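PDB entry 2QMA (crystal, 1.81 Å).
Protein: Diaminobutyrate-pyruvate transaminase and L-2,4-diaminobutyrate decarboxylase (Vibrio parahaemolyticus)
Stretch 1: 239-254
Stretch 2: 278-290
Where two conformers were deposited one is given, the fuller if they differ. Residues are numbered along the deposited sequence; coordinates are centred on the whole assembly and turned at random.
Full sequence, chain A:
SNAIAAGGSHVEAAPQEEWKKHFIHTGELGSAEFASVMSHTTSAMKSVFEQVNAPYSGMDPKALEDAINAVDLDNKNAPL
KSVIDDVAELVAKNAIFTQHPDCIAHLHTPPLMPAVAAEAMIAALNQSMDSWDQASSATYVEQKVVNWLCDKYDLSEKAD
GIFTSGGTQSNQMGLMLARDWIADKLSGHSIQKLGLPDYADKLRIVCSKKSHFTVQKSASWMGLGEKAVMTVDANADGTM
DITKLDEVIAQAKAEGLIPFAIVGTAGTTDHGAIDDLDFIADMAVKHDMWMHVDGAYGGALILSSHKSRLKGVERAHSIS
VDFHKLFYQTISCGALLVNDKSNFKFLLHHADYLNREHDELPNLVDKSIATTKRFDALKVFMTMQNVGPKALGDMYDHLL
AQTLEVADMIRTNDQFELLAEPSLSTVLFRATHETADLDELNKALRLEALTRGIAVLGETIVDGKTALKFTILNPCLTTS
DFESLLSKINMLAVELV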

ATOM      1  N   THR A 239      -2.303  29.989  -0.968  1.00 18.84           N
ATOM      2  CA  THR A 239      -3.537  29.699  -0.211  1.00 17.52           C
ATOM      3  C   THR A 239      -4.806  29.926  -1.079  1.00 16.77           C
ATOM      4  O   THR A 239      -4.808  30.723  -2.022  1.00 15.37           O
ATOM      5  CB  THR A 239      -3.617  30.568   1.071  1.00 16.87           C
ATOM      6  OG1 THR A 239      -3.661  31.950   0.720  1.00 18.60           O
ATOM      7  CG2 THR A 239      -2.373  30.356   1.973  1.00 18.43           C
HETATM    8  N   MSE A 240      -5.900  29.244  -0.748  1.00 15.07           N
HETATM    9  CA  MSE A 240      -7.177  29.443  -1.449  1.00 14.04           C
HETATM   10  C   MSE A 240      -7.635  30.905  -1.248  1.00 14.17           C
HETATM   11  O   MSE A 240      -7.595  31.422  -0.108  1.00 12.41           O
HETATM   12  CB  MSE A 240      -8.253  28.511  -0.857  1.00 14.11           C
HETATM   13  CG  MSE A 240      -9.518  28.493  -1.703  1.00 11.44           C
HETATM   14 SE   MSE A 240     -10.933  27.525  -0.818  0.70 18.93          SE
HETATM   15  CE  MSE A 240     -10.377  25.723  -1.128  1.00 16.88           C
ATOM     16  N   ASP A 241      -8.058  31.579  -2.335  1.00 14.88           N
ATOM     17  CA  ASP A 241      -8.659  32.930  -2.180  1.00 15.05           C
ATOM     18  C   ASP A 241     -10.082  32.867  -1.608  1.00 15.47           C
ATOM     19  O   ASP A 241     -11.050  32.643  -2.362  1.00 16.21           O
ATOM     20  CB  ASP A 241      -8.646  33.755  -3.504  1.00 15.66           C
ATOM     21  CG  ASP A 241      -9.009  35.239  -3.278  1.00 16.29           C
ATOM     22  OD1 ASP A 241      -9.521  35.599  -2.193  1.00 15.07           O
ATOM     23  OD2 ASP A 241      -8.771  36.049  -4.192  1.00 20.06           O
ATOM     24  N   ILE A 242     -10.255  33.123  -0.302  1.00 14.89           N
ATOM     25  CA  ILE A 242     -11.612  33.001   0.308  1.00 15.92           C
ATOM     26  C   ILE A 242     -12.536  34.197   0.003  1.00 15.65           C
ATOM     27  O   ILE A 242     -13.717  34.140   0.297  1.00 15.51           O
ATOM     28  CB  ILE A 242     -11.563  32.707   1.856  1.00 15.89           C
ATOM     29  CG1 ILE A 242     -11.133  33.974   2.652  1.00 16.83           C
ATOM     30  CG2 ILE A 242     -10.630  31.516   2.106  1.00 15.75           C
ATOM     31  CD1 ILE A 242     -11.309  33.917   4.215  1.00 16.70           C
ATOM     32  N   THR A 243     -11.981  35.235  -0.640  1.00 17.62           N
ATOM     33  CA  THR A 243     -12.705  36.438  -1.081  1.00 19.82           C
ATOM     34  C   THR A 243     -13.972  36.150  -1.855  1.00 19.85           C
ATOM     35  O   THR A 243     -14.987  36.748  -1.597  1.00 21.19           O
ATOM     36  CB  THR A 243     -11.812  37.384  -1.973  1.00 19.53           C
ATOM     37  OG1 THR A 243     -10.616  37.706  -1.264  1.00 23.70           O
ATOM     38  CG2 THR A 243     -12.527  38.660  -2.230  1.00 22.56           C
ATOM     39  N   LYS A 244     -13.923  35.252  -2.820  1.00 21.37           N
ATOM     40  CA  LYS A 244     -15.155  34.964  -3.582  1.00 22.36           C
ATOM     41  C   LYS A 244     -15.712  33.546  -3.377  1.00 21.30           C
ATOM     42  O   LYS A 244     -16.493  33.063  -4.190  1.00 21.98           O
ATOM     43  CB  LYS A 244     -14.928  35.266  -5.080  1.00 24.16           C
ATOM     44  CG  LYS A 244     -14.337  36.655  -5.349  1.00 25.99           C
ATOM     45  CD  LYS A 244     -15.207  37.789  -4.760  1.00 31.32           C
ATOM     46  CE  LYS A 244     -14.758  39.172  -5.228  1.00 31.48           C
ATOM     47  NZ  LYS A 244     -15.703  40.215  -4.739  1.00 37.13           N
ATOM     48  N   LEU A 245     -15.323  32.889  -2.288  1.00 18.93           N
ATOM     49  CA  LEU A 245     -15.589  31.499  -2.149  1.00 16.26           C
ATOM     50  C   LEU A 245     -17.085  31.384  -1.921  1.00 16.63           C
ATOM     51  O   LEU A 245     -17.747  30.579  -2.580  1.00 16.14           O
ATOM     52  CB  LEU A 245     -14.766  30.888  -1.004  1.00 17.02           C
ATOM     53  CG  LEU A 245     -15.169  29.490  -0.482  1.00 15.85           C
ATOM     54  CD1 LEU A 245     -15.167  28.427  -1.640  1.00 14.41           C
ATOM     55  CD2 LEU A 245     -14.285  29.038   0.692  1.00 15.51           C
ATOM     56  N   ASP A 246     -17.625  32.214  -1.021  1.00 15.64           N
ATOM     57  CA  ASP A 246     -19.071  32.172  -0.766  1.00 16.19           C
ATOM     58  C   ASP A 246     -19.873  32.405  -2.042  1.00 16.77           C
ATOM     59  O   ASP A 246     -20.803  31.677  -2.287  1.00 16.03           O
ATOM     60  CB  ASP A 246     -19.487  33.123   0.338  1.00 15.34           C
ATOM     61  CG  ASP A 246     -20.944  32.961   0.715  1.00 17.82           C
ATOM     62  OD1 ASP A 246     -21.309  31.955   1.355  1.00 14.23           O
ATOM     63  OD2 ASP A 246     -21.729  33.843   0.358  1.00 16.62           O
ATOM     64  N   GLU A 247     -19.501  33.412  -2.852  1.00 18.18           N
ATOM     65  CA  GLU A 247     -20.252  33.723  -4.078  1.00 20.02           C
ATOM     66  C   GLU A 247     -20.132  32.621  -5.172  1.00 19.25           C
ATOM     67  O   GLU A 247     -21.107  32.355  -5.875  1.00 18.74           O
ATOM     68  CB  GLU A 247     -19.941  35.146  -4.631  1.00 20.56           C
ATOM     69  CG  GLU A 247     -18.576  35.321  -5.260  1.00 24.13           C
ATOM     70  CD  GLU A 247     -18.440  36.583  -6.184  1.00 26.15           C
ATOM     71  OE1 GLU A 247     -19.391  37.415  -6.325  1.00 32.63           O
ATOM     72  OE2 GLU A 247     -17.353  36.734  -6.775  1.00 33.32           O
ATOM     73  N   VAL A 248     -18.957  31.993  -5.297  1.00 18.79           N
ATOM     74  CA  VAL A 248     -18.743  30.862  -6.220  1.00 18.41           C
ATOM     75  C   VAL A 248     -19.689  29.696  -5.855  1.00 17.36           C
ATOM     76  O   VAL A 248     -20.335  29.111  -6.725  1.00 16.84           O
ATOM     77  CB  VAL A 248     -17.242  30.412  -6.254  1.00 18.55           C
ATOM     78  CG1 VAL A 248     -17.090  28.985  -6.776  1.00 21.46           C
ATOM     79  CG2 VAL A 248     -16.405  31.368  -7.151  1.00 20.80           C
ATOM     80  N   ILE A 249     -19.770  29.373  -4.567  1.00 15.00           N
ATOM     81  CA  ILE A 249     -20.648  28.323  -4.119  1.00 14.15           C
ATOM     82  C   ILE A 249     -22.116  28.738  -4.341  1.00 14.77           C
ATOM     83  O   ILE A 249     -22.907  27.959  -4.875  1.00 13.55           O
ATOM     84  CB  ILE A 249     -20.394  28.003  -2.646  1.00 12.71           C
ATOM     85  CG1 ILE A 249     -19.005  27.419  -2.502  1.00 10.43           C
ATOM     86  CG2 ILE A 249     -21.469  26.997  -2.129  1.00 14.69           C
ATOM     87  CD1 ILE A 249     -18.470  27.386  -1.099  1.00 14.06           C
ATOM     88  N   ALA A 250     -22.474  29.978  -3.949  1.00 15.11           N
ATOM     89  CA  ALA A 250     -23.863  30.435  -4.090  1.00 16.55           C
ATOM     90  C   ALA A 250     -24.293  30.359  -5.545  1.00 16.49           C
ATOM     91  O   ALA A 250     -25.387  29.917  -5.852  1.00 16.99           O
ATOM     92  CB  ALA A 250     -24.020  31.864  -3.560  1.00 16.97           C
ATOM     93  N   GLN A 251     -23.418  30.788  -6.441  1.00 17.28           N
ATOM     94  CA  GLN A 251     -23.708  30.792  -7.874  0.50 17.79           C
ATOM     95  C   GLN A 251     -23.868  29.381  -8.441  1.00 17.10           C
ATOM     96  O   GLN A 251     -24.724  29.139  -9.318  1.00 17.01           O
ATOM     97  CB  GLN A 251     -22.604  31.542  -8.629  0.50 18.14           C
ATOM     98  CG  GLN A 251     -23.036  32.099  -9.989  0.50 21.52           C
ATOM     99  CD  GLN A 251     -22.822  31.125 -11.128  0.50 24.92           C
ATOM    100  OE1 GLN A 251     -21.902  30.301 -11.089  0.50 26.75           O
ATOM    101  NE2 GLN A 251     -23.668  31.218 -12.165  0.50 24.45           N
ATOM    102  N   ALA A 252     -23.008  28.464  -7.990  1.00 16.42           N
ATOM    103  CA  ALA A 252     -23.124  27.048  -8.389  1.00 15.83           C
ATOM    104  C   ALA A 252     -24.494  26.555  -8.006  1.00 15.41           C
ATOM    105  O   ALA A 252     -25.191  25.941  -8.824  1.00 15.06           O
ATOM    106  CB  ALA A 252     -22.068  26.207  -7.698  1.00 16.02           C
ATOM    107  N   LYS A 253     -24.888  26.794  -6.753  1.00 15.76           N
ATOM    108  CA  LYS A 253     -26.229  26.337  -6.318  1.00 16.84           C
ATOM    109  C   LYS A 253     -27.373  26.999  -7.087  1.00 18.24           C
ATOM    110  O   LYS A 253     -28.408  26.365  -7.383  1.00 17.65           O
ATOM    111  CB  LYS A 253     -26.392  26.528  -4.824  1.00 18.10           C
ATOM    112  CG  LYS A 253     -25.385  25.709  -3.999  1.00 17.52           C
ATOM    113  CD  LYS A 253     -25.876  25.495  -2.556  1.00 21.49           C
ATOM    114  CE  LYS A 253     -25.515  26.666  -1.685  1.00 21.84           C
ATOM    115  NZ  LYS A 253     -26.210  26.741  -0.339  1.00 23.64           N
ATOM    116  N   ALA A 254     -27.182  28.279  -7.400  1.00 18.68           N
ATOM    117  CA  ALA A 254     -28.157  29.035  -8.203  1.00 20.89           C
ATOM    118  C   ALA A 254     -28.337  28.458  -9.629  1.00 21.53           C
ATOM    119  O   ALA A 254     -29.446  28.486 -10.188  1.00 22.62           O
ATOM    120  CB  ALA A 254     -27.771  30.504  -8.241  1.00 20.47           C
ATOM    121  N   ASP A 278     -10.411  27.138   9.008  1.00 12.14           N
ATOM    122  CA  ASP A 278     -11.566  27.556   9.806  1.00 12.79           C
ATOM    123  C   ASP A 278     -12.670  28.199   8.976  1.00 11.39           C
ATOM    124  O   ASP A 278     -13.836  27.926   9.154  1.00  8.97           O
ATOM    125  CB  ASP A 278     -11.106  28.499  10.922  1.00 15.01           C
ATOM    126  CG  ASP A 278     -12.027  28.454  12.104  1.00 19.21           C
ATOM    127  OD1 ASP A 278     -12.304  27.359  12.621  1.00 21.06           O
ATOM    128  OD2 ASP A 278     -12.460  29.515  12.533  1.00 21.71           O
ATOM    129  N   PHE A 279     -12.301  29.071   8.056  1.00  9.81           N
ATOM    130  CA  PHE A 279     -13.328  29.653   7.153  1.00 10.07           C
ATOM    131  C   PHE A 279     -13.938  28.624   6.195  1.00  9.19           C
ATOM    132  O   PHE A 279     -15.148  28.654   5.921  1.00  9.00           O
ATOM    133  CB  PHE A 279     -12.751  30.810   6.329  1.00 10.77           C
ATOM    134  CG  PHE A 279     -13.776  31.516   5.523  1.00 11.88           C
ATOM    135  CD1 PHE A 279     -14.568  32.498   6.102  1.00 13.16           C
ATOM    136  CD2 PHE A 279     -13.975  31.191   4.183  1.00 10.56           C
ATOM    137  CE1 PHE A 279     -15.548  33.171   5.336  1.00 14.13           C
ATOM    138  CE2 PHE A 279     -14.918  31.841   3.428  1.00 13.13           C
ATOM    139  CZ  PHE A 279     -15.716  32.855   4.007  1.00 14.19           C
ATOM    140  N   ILE A 280     -13.111  27.702   5.718  1.00  8.08           N
ATOM    141  CA  ILE A 280     -13.603  26.632   4.849  1.00  8.91           C
ATOM    142  C   ILE A 280     -14.624  25.815   5.670  1.00  8.62           C
ATOM    143  O   ILE A 280     -15.693  25.450   5.171  1.00  8.96           O
ATOM    144  CB  ILE A 280     -12.464  25.800   4.334  1.00  7.95           C
ATOM    145  CG1 ILE A 280     -11.657  26.656   3.340  1.00 11.04           C
ATOM    146  CG2 ILE A 280     -12.982  24.528   3.600  1.00  7.26           C
ATOM    147  CD1 ILE A 280     -10.365  26.004   2.835  1.00 14.08           C
ATOM    148  N   ALA A 281     -14.312  25.585   6.943  1.00  8.66           N
ATOM    149  CA  ALA A 281     -15.203  24.810   7.815  1.00 11.27           C
ATOM    150  C   ALA A 281     -16.512  25.561   7.987  1.00 10.32           C
ATOM    151  O   ALA A 281     -17.606  24.952   8.057  1.00 12.43           O
ATOM    152  CB  ALA A 281     -14.524  24.472   9.199  1.00 11.66           C
ATOM    153  N   ASP A 282     -16.435  26.892   8.053  1.00 10.43           N
ATOM    154  CA  ASP A 282     -17.660  27.693   8.185  1.00 10.45           C
ATOM    155  C   ASP A 282     -18.460  27.667   6.917  1.00 10.09           C
ATOM    156  O   ASP A 282     -19.672  27.716   6.984  1.00 10.51           O
ATOM    157  CB  ASP A 282     -17.345  29.141   8.565  1.00 10.47           C
ATOM    158  CG  ASP A 282     -16.794  29.268   9.991  1.00 13.14           C
ATOM    159  OD1 ASP A 282     -17.138  28.428  10.864  1.00 13.14           O
ATOM    160  OD2 ASP A 282     -16.038  30.211  10.228  1.00 17.17           O
HETATM  161  N   MSE A 283     -17.777  27.647   5.766  1.00 10.50           N
HETATM  162  CA  MSE A 283     -18.449  27.440   4.467  1.00  9.71           C
HETATM  163  C   MSE A 283     -19.221  26.093   4.414  1.00  9.11           C
HETATM  164  O   MSE A 283     -20.374  26.003   3.932  1.00  8.17           O
HETATM  165  CB  MSE A 283     -17.422  27.554   3.322  1.00 10.52           C
HETATM  166  CG  MSE A 283     -17.052  29.015   3.026  1.00 11.30           C
HETATM  167 SE   MSE A 283     -18.510  30.189   2.459  0.70 14.11          SE
HETATM  168  CE  MSE A 283     -19.017  31.073   4.099  1.00 11.43           C
ATOM    169  N   ALA A 284     -18.573  25.053   4.917  1.00  9.19           N
ATOM    170  CA  ALA A 284     -19.147  23.724   4.967  1.00  9.29           C
ATOM    171  C   ALA A 284     -20.377  23.703   5.898  1.00 10.68           C
ATOM    172  O   ALA A 284     -21.382  23.072   5.562  1.00 10.26           O
ATOM    173  CB  ALA A 284     -18.062  22.660   5.418  1.00  8.18           C
ATOM    174  N   VAL A 285     -20.343  24.430   7.029  1.00 11.48           N
ATOM    175  CA  VAL A 285     -21.574  24.537   7.875  1.00 12.03           C
ATOM    176  C   VAL A 285     -22.679  25.283   7.093  1.00 10.53           C
ATOM    177  O   VAL A 285     -23.780  24.806   6.967  1.00  9.35           O
ATOM    178  CB  VAL A 285     -21.287  25.256   9.271  1.00 12.38           C
ATOM    179  CG1 VAL A 285     -22.584  25.606  10.020  1.00 13.77           C
ATOM    180  CG2 VAL A 285     -20.382  24.391  10.157  1.00 14.25           C
ATOM    181  N   LYS A 286     -22.350  26.445   6.511  1.00 11.87           N
ATOM    182  CA  LYS A 286     -23.358  27.274   5.821  1.00 12.11           C
ATOM    183  C   LYS A 286     -24.004  26.537   4.653  1.00 11.62           C
ATOM    184  O   LYS A 286     -25.227  26.565   4.513  1.00 10.72           O
ATOM    185  CB  LYS A 286     -22.748  28.574   5.289  1.00 12.41           C
ATOM    186  CG  LYS A 286     -23.824  29.489   4.660  1.00 14.12           C
ATOM    187  CD  LYS A 286     -23.249  30.710   4.039  1.00 13.18           C
ATOM    188  CE  LYS A 286     -24.379  31.683   3.578  1.00 10.97           C
ATOM    189  NZ  LYS A 286     -23.752  32.748   2.716  1.00 14.28           N
ATOM    190  N   HIS A 287     -23.170  25.893   3.846  1.00 11.33           N
ATOM    191  CA  HIS A 287     -23.561  25.233   2.582  1.00 11.60           C
ATOM    192  C   HIS A 287     -23.807  23.737   2.704  1.00 12.60           C
ATOM    193  O   HIS A 287     -24.150  23.106   1.741  1.00 12.65           O
ATOM    194  CB  HIS A 287     -22.580  25.609   1.468  1.00 11.84           C
ATOM    195  CG  HIS A 287     -22.552  27.090   1.198  1.00 13.28           C
ATOM    196  ND1 HIS A 287     -23.622  27.753   0.636  1.00 12.87           N
ATOM    197  CD2 HIS A 287     -21.603  28.029   1.423  1.00 15.30           C
ATOM    198  CE1 HIS A 287     -23.320  29.035   0.495  1.00 14.48           C
ATOM    199  NE2 HIS A 287     -22.101  29.229   0.966  1.00 13.48           N
ATOM    200  N   ASP A 288     -23.755  23.205   3.932  1.00 13.37           N
ATOM    201  CA  ASP A 288     -24.045  21.800   4.168  1.00 14.96           C
ATOM    202  C   ASP A 288     -23.148  20.874   3.360  1.00 13.86           C
ATOM    203  O   ASP A 288     -23.652  20.016   2.629  1.00 13.40           O
ATOM    204  CB  ASP A 288     -25.536  21.518   3.907  1.00 17.29           C
ATOM    205  CG  ASP A 288     -26.375  21.891   5.112  1.00 22.74           C
ATOM    206  OD1 ASP A 288     -26.168  21.252   6.186  1.00 31.98           O
ATOM    207  OD2 ASP A 288     -27.161  22.853   5.013  1.00 30.37           O
HETATM  208  N   MSE A 289     -21.830  21.097   3.465  1.00 13.31           N
HETATM  209  CA  MSE A 289     -20.800  20.281   2.753  1.00 11.60           C
HETATM  210  C   MSE A 289     -19.923  19.517   3.724  1.00 10.61           C
HETATM  211  O   MSE A 289     -19.812  19.842   4.908  1.00 10.38           O
HETATM  212  CB  MSE A 289     -19.869  21.159   1.842  1.00 11.38           C
HETATM  213  CG  MSE A 289     -20.599  22.174   0.926  1.00 10.14           C
HETATM  214 SE   MSE A 289     -19.446  23.269  -0.152  0.70 17.40          SE
HETATM  215  CE  MSE A 289     -18.589  24.288   1.268  1.00 13.73           C
ATOM    216  N   TRP A 290     -19.253  18.518   3.169  1.00 10.43           N
ATOM    217  CA  TRP A 290     -18.159  17.777   3.820  1.00 11.25           C
ATOM    218  C   TRP A 290     -16.814  18.502   3.586  1.00 10.72           C
ATOM    219  O   TRP A 290     -16.409  18.688   2.434  1.00 10.71           O
ATOM    220  CB  TRP A 290     -18.102  16.433   3.104  1.00 10.73           C
ATOM    221  CG  TRP A 290     -17.143  15.468   3.621  1.00 12.51           C
ATOM    222  CD1 TRP A 290     -15.754  15.507   3.501  1.00 11.50           C
ATOM    223  CD2 TRP A 290     -17.455  14.240   4.295  1.00 11.27           C
ATOM    224  NE1 TRP A 290     -15.211  14.393   4.105  1.00 12.64           N
ATOM    225  CE2 TRP A 290     -16.220  13.595   4.584  1.00 13.55           C
ATOM    226  CE3 TRP A 290     -18.654  13.634   4.702  1.00 13.32           C
ATOM    227  CZ2 TRP A 290     -16.148  12.373   5.287  1.00 12.54           C
ATOM    228  CZ3 TRP A 290     -18.586  12.430   5.372  1.00 14.25           C
ATOM    229  CH2 TRP A 290     -17.348  11.811   5.668  1.00 14.96           C
TER
HETATM  230  O   HOH W   1     -26.899  24.574   0.809  1.00 37.40           O

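The imidazole of His-287 is engaged at both nitrogens and on one face by a single helix. NE2 of His-287 donates to OD1 of Asp-246 (2.9 Å, N-H...O 158°), ND1 of His-287 accepts from NZ of Lys-253 (2.9 Å), and CG2 of Ile-249 sits over the ring, 3.5 Å from its centroid and 10° off the normal, in a CH-pi contact. Asp-246, Ile-249 and Lys-253 recur every three or four residues, so successive turns of helix 245-254 bring an acceptor, a methyl and a donor to one ring. OD1 of Asp-246 also accepts from NZ of Lys-286 in a salt bridge (2.9 Å); the extended lysine, all four chi angles t, spans the distance from its own helix to the carboxylate. CA-to-CB of Asp-246 points sideways, but with chi1 t the carboxylate comes nearer the other stretch, where OD1 also lies 3.5 Å from SE of Met-283, a selenomethionine. A water bonded to NZ of Lys-253 (2.5 Å) donates to the backbone O of His-287 (3.3 Å), adding a second link between these residues.

The rest of the contact is apolar. Buried Leu-245 places CD2 3.6 Å from CG of Met-283 and 4.0 Å from CE2 of Phe-279, at the edge of that ring. Ile-242 covers a face of the same ring, its CD1 3.9 Å from the Phe-279 centroid; flat aromatic and branched aliphatic thus pack closely. Two more selenomethionines add to the packing: CE of Met-240 meets CD1 of Ile-280 at 4.0 Å, and CE of Met-289, beyond the Schellman turn at Asp-288, meets CD1 of Ile-249 at 3.9 Å. The helices run nearly parallel, 26° apart, with axes no closer than 11.3 Å, a gap filled by the side chains of Leu-245, Asp-246, Ile-249, Phe-279, Met-283 and His-287, among others. The surface buried between the stretches is 584 Å², both sides summed.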